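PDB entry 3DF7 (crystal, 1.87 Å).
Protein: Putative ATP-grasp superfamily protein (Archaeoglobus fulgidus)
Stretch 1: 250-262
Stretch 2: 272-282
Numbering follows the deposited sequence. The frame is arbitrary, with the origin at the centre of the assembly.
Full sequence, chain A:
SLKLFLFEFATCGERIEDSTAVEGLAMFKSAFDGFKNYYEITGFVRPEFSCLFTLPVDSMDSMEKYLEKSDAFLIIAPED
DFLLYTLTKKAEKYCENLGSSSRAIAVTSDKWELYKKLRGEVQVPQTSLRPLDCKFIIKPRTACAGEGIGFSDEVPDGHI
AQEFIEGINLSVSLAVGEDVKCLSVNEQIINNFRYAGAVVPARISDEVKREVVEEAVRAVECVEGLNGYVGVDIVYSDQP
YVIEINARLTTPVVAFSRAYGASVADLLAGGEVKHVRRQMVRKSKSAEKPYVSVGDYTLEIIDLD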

# COMPACT_ATOMS: atom_id res chain seq x y z
N THR A 250 -2.16 0.94 -1.17
CA THR A 250 -1.29 1.86 -0.45
C THR A 250 -2.04 3.19 -0.37
O THR A 250 -2.92 3.47 -1.19
N THR A 251 -1.69 4.01 0.62
CA THR A 251 -2.36 5.29 0.85
C THR A 251 -2.64 6.21 -0.34
O THR A 251 -3.71 6.82 -0.43
N PRO A 252 -1.69 6.33 -1.29
CA PRO A 252 -1.91 7.20 -2.45
C PRO A 252 -3.22 6.91 -3.20
O PRO A 252 -3.73 7.76 -3.94
N VAL A 253 -3.74 5.70 -3.03
CA VAL A 253 -4.97 5.30 -3.69
C VAL A 253 -6.17 6.18 -3.30
O VAL A 253 -7.08 6.38 -4.10
N VAL A 254 -6.16 6.71 -2.08
CA VAL A 254 -7.28 7.54 -1.64
C VAL A 254 -7.46 8.79 -2.50
O VAL A 254 -8.55 9.34 -2.58
N ALA A 255 -6.39 9.23 -3.15
CA ALA A 255 -6.47 10.43 -3.99
C ALA A 255 -6.94 10.19 -5.42
O ALA A 255 -7.22 11.14 -6.15
N PHE A 256 -7.05 8.93 -5.83
CA PHE A 256 -7.44 8.63 -7.21
C PHE A 256 -8.73 9.27 -7.72
O PHE A 256 -8.74 9.82 -8.82
N SER A 257 -9.81 9.20 -6.95
CA SER A 257 -11.08 9.79 -7.41
C SER A 257 -10.95 11.27 -7.74
O SER A 257 -11.39 11.71 -8.80
N ARG A 258 -10.36 12.04 -6.83
CA ARG A 258 -10.19 13.47 -7.05
C ARG A 258 -9.14 13.75 -8.12
O ARG A 258 -9.36 14.55 -9.02
N ALA A 259 -7.99 13.08 -8.03
CA ALA A 259 -6.93 13.29 -9.00
C ALA A 259 -7.22 12.82 -10.42
O ALA A 259 -6.88 13.52 -11.38
N TYR A 260 -7.86 11.67 -10.56
CA TYR A 260 -8.10 11.10 -11.89
C TYR A 260 -9.54 10.91 -12.33
O TYR A 260 -9.79 10.60 -13.51
N GLY A 261 -10.48 11.08 -11.42
CA GLY A 261 -11.87 10.88 -11.77
C GLY A 261 -12.15 9.40 -11.91
O GLY A 261 -13.13 8.99 -12.54
N ALA A 262 -11.29 8.58 -11.32
CA ALA A 262 -11.42 7.13 -11.36
C ALA A 262 -10.87 6.53 -10.08
O ALA A 262 -9.79 6.90 -9.63
N GLU A 272 -10.35 3.99 -17.61
CA GLU A 272 -9.22 4.89 -17.75
C GLU A 272 -9.43 6.20 -16.99
O GLU A 272 -10.52 6.49 -16.50
N VAL A 273 -8.36 6.97 -16.89
CA VAL A 273 -8.38 8.26 -16.22
C VAL A 273 -9.33 9.20 -16.95
O VAL A 273 -9.40 9.18 -18.18
N LYS A 274 -10.08 10.00 -16.20
CA LYS A 274 -11.04 10.93 -16.77
C LYS A 274 -10.49 12.35 -16.83
O LYS A 274 -10.88 13.15 -17.69
N HIS A 275 -9.59 12.66 -15.91
CA HIS A 275 -8.95 13.97 -15.86
C HIS A 275 -7.71 13.88 -14.99
O HIS A 275 -7.44 12.84 -14.39
N VAL A 276 -6.95 14.96 -14.94
CA VAL A 276 -5.77 15.00 -14.10
C VAL A 276 -5.82 16.30 -13.30
O VAL A 276 -5.73 17.39 -13.86
N ARG A 277 -5.99 16.15 -12.00
CA ARG A 277 -6.07 17.28 -11.08
C ARG A 277 -5.18 16.90 -9.90
O ARG A 277 -5.61 16.21 -8.98
N ARG A 278 -3.92 17.34 -9.94
CA ARG A 278 -2.96 17.01 -8.90
C ARG A 278 -3.46 17.25 -7.48
O ARG A 278 -3.93 18.33 -7.13
N GLN A 279 -3.32 16.21 -6.66
CA GLN A 279 -3.75 16.25 -5.27
C GLN A 279 -2.59 16.05 -4.30
O GLN A 279 -1.59 15.43 -4.65
N MSE A 280 -2.74 16.58 -3.09
CA MSE A 280 -1.75 16.35 -2.06
C MSE A 280 -2.47 15.62 -0.94
O MSE A 280 -3.49 16.10 -0.43
N VAL A 281 -1.96 14.45 -0.57
CA VAL A 281 -2.54 13.69 0.53
C VAL A 281 -1.59 13.95 1.69
O VAL A 281 -0.38 13.88 1.52
N ARG A 282 -2.11 14.30 2.86
CA ARG A 282 -1.22 14.53 3.98
C ARG A 282 -1.83 14.16 5.31
O ARG A 282 -3.03 14.31 5.53

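The contact is a helix C-terminus docked on an extended segment: backbone hydrogen bonds fix the helix end, a small apolar cluster packs before it, and 668 Å² is buried in all.

Three bonds define the polar part. Arg-277 N donates to Ala-259 O at 2.8 Å (155°), while Lys-274 N and His-275 N both donate to Tyr-260 O, at 2.8 Å and 3.2 Å. These carbonyls belong to the last turn of the helix, where acceptors are left without an in-helix donor. Three CA-H...O contacts accompany them, Tyr-260 CA to His-275 O at 3.1 Å, Ala-259 CA to Arg-277 O at 3.2 Å and Val-276 CA to Ala-259 O at 3.3 Å.

At Gly-261 the close backbones leave no room for a CB. Gly-261 has positive phi (74°), which favours glycine, and an ideal CB there would lie 2.9 Å from His-275 CD2 and 3.0 Å from Lys-274 CB. The His-275 side chain (chi1 p, 62°) lays one ring face against Gly-261 N. Tyr-260 (m) points away overall, yet its CB meets Val-273 CG1 at 3.7 Å; Val-273 is t.

At the other end, Val-281 (t) and Gln-279 (m, m) point toward the first stretch. Val-281 CG2 lies 3.5 Å from Ala-255 CB, and its CG1 reaches Val-254 CG2 (Val-254 is m) at 4.0 Å. Gln-279 CG packs 3.7 Å from Ala-259 CB, and its amide lies at the edge of the Arg-258 guanidinium (chi1 m, chi2 t, chi3 p). The Arg-277 guanidinium turns one face to Arg-258 O, with NH1 3.6 Å from that oxygen.

Two waters bridge the margin. Water 1 donates to Ser-257 O at 2.7 Å and bonds weakly to His-275 NE2 at 3.4 Å; water 2 donates to Gly-261 O at 2.8 Å and weakly accepts from Lys-274 NZ at 3.4 Å.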

# COMPACT_ATOMS: atom_id res chain seq x y z
CB THR A 250 0.09 2.04 -1.15
OG1 THR A 250 -0.10 2.47 -2.50
CG2 THR A 250 0.86 0.71 -1.14
CB THR A 251 -1.64 6.08 1.96
OG1 THR A 251 -1.44 5.23 3.10
CG2 THR A 251 -2.46 7.29 2.39
CB PRO A 252 -0.67 6.96 -3.30
CG PRO A 252 0.39 6.70 -2.27
CD PRO A 252 -0.32 5.76 -1.32
CB VAL A 253 -5.33 3.83 -3.36
CG1 VAL A 253 -5.89 3.70 -1.94
CG2 VAL A 253 -6.31 3.30 -4.37
CB VAL A 254 -7.12 7.97 -0.15
CG1 VAL A 254 -6.91 6.74 0.72
CG2 VAL A 254 -5.96 8.95 0.00
CB ALA A 255 -5.11 11.13 -4.01
CB PHE A 256 -7.46 7.11 -7.42
CG PHE A 256 -6.09 6.47 -7.42
CD1 PHE A 256 -4.94 7.20 -7.10
CD2 PHE A 256 -5.94 5.12 -7.74
CE1 PHE A 256 -3.68 6.60 -7.10
CE2 PHE A 256 -4.68 4.51 -7.75
CZ PHE A 256 -3.55 5.26 -7.43
CB SER A 257 -12.18 9.60 -6.37
OG SER A 257 -12.60 8.24 -6.33
CB ARG A 258 -9.80 14.17 -5.74
CG ARG A 258 -10.97 14.34 -4.77
CD ARG A 258 -10.50 14.76 -3.38
NE ARG A 258 -9.77 16.03 -3.39
CZ ARG A 258 -10.31 17.20 -3.09
NH1 ARG A 258 -11.59 17.29 -2.74
NH2 ARG A 258 -9.57 18.30 -3.14
CB ALA A 259 -5.64 12.63 -8.51
CB TYR A 260 -7.38 9.76 -12.00
CG TYR A 260 -5.91 9.83 -11.66
CD1 TYR A 260 -5.06 10.73 -12.32
CD2 TYR A 260 -5.35 8.97 -10.71
CE1 TYR A 260 -3.70 10.77 -12.03
CE2 TYR A 260 -3.99 9.01 -10.42
CZ TYR A 260 -3.17 9.91 -11.09
OH TYR A 260 -1.82 9.95 -10.81
CB ALA A 262 -10.67 6.57 -12.56
CB GLU A 272 -8.97 5.19 -19.23
CG GLU A 272 -7.63 5.88 -19.47
CD GLU A 272 -6.48 5.12 -18.83
OE1 GLU A 272 -6.26 3.94 -19.21
OE2 GLU A 272 -5.80 5.69 -17.96
CB VAL A 273 -6.95 8.87 -16.20
CG1 VAL A 273 -6.98 10.28 -15.64
CG2 VAL A 273 -6.04 7.99 -15.35
CB LYS A 274 -12.34 10.92 -15.96
CG LYS A 274 -13.07 9.59 -15.98
CD LYS A 274 -13.48 9.19 -17.39
CE LYS A 274 -14.23 7.87 -17.39
NZ LYS A 274 -15.44 7.93 -16.53
CB HIS A 275 -9.91 15.03 -15.27
CG HIS A 275 -10.35 14.76 -13.87
ND1 HIS A 275 -9.49 14.80 -12.79
CD2 HIS A 275 -11.57 14.46 -13.36
CE1 HIS A 275 -10.16 14.55 -11.68
NE2 HIS A 275 -11.43 14.34 -12.00
CB VAL A 276 -4.47 14.95 -14.93
CG1 VAL A 276 -3.25 15.01 -14.01
CG2 VAL A 276 -4.44 13.67 -15.75
CB ARG A 277 -7.52 17.46 -10.61
CG ARG A 277 -7.80 18.70 -9.76
CD ARG A 277 -9.24 18.63 -9.27
NE ARG A 277 -10.16 18.35 -10.38
CZ ARG A 277 -11.32 17.72 -10.25
NH1 ARG A 277 -11.72 17.31 -9.05
NH2 ARG A 277 -12.07 17.49 -11.32
CB ARG A 278 -1.65 17.76 -9.13
CG ARG A 278 -0.57 17.42 -8.11
CD ARG A 278 0.80 17.99 -8.52
NE ARG A 278 1.45 17.15 -9.53
CZ ARG A 278 1.72 17.53 -10.77
NH1 ARG A 278 1.39 18.75 -11.18
NH2 ARG A 278 2.33 16.70 -11.60
CB GLN A 279 -4.76 15.13 -5.00
CG GLN A 279 -5.99 15.16 -5.88
CD GLN A 279 -6.83 16.38 -5.59
OE1 GLN A 279 -7.10 17.19 -6.48
NE2 GLN A 279 -7.23 16.53 -4.34
CB MSE A 280 -1.16 17.64 -1.49
CG MSE A 280 -0.25 17.37 -0.28
SE MSE A 280 0.67 18.89 0.48
CE MSE A 280 2.26 18.87 -0.64
CB VAL A 281 -2.57 12.17 0.23
CG1 VAL A 281 -3.14 11.41 1.43
CG2 VAL A 281 -3.42 11.89 -1.01
CB ARG A 282 -0.75 15.99 4.02
CG ARG A 282 -1.82 17.00 4.39
CD ARG A 282 -1.30 18.44 4.28
NE ARG A 282 -2.36 19.39 4.59
CZ ARG A 282 -2.30 20.70 4.34
NH1 ARG A 282 -1.23 21.24 3.78
NH2 ARG A 282 -3.34 21.46 4.66
O HOH W 1 -13.35 13.47 -9.37
O HOH W 2 -14.10 6.62 -13.69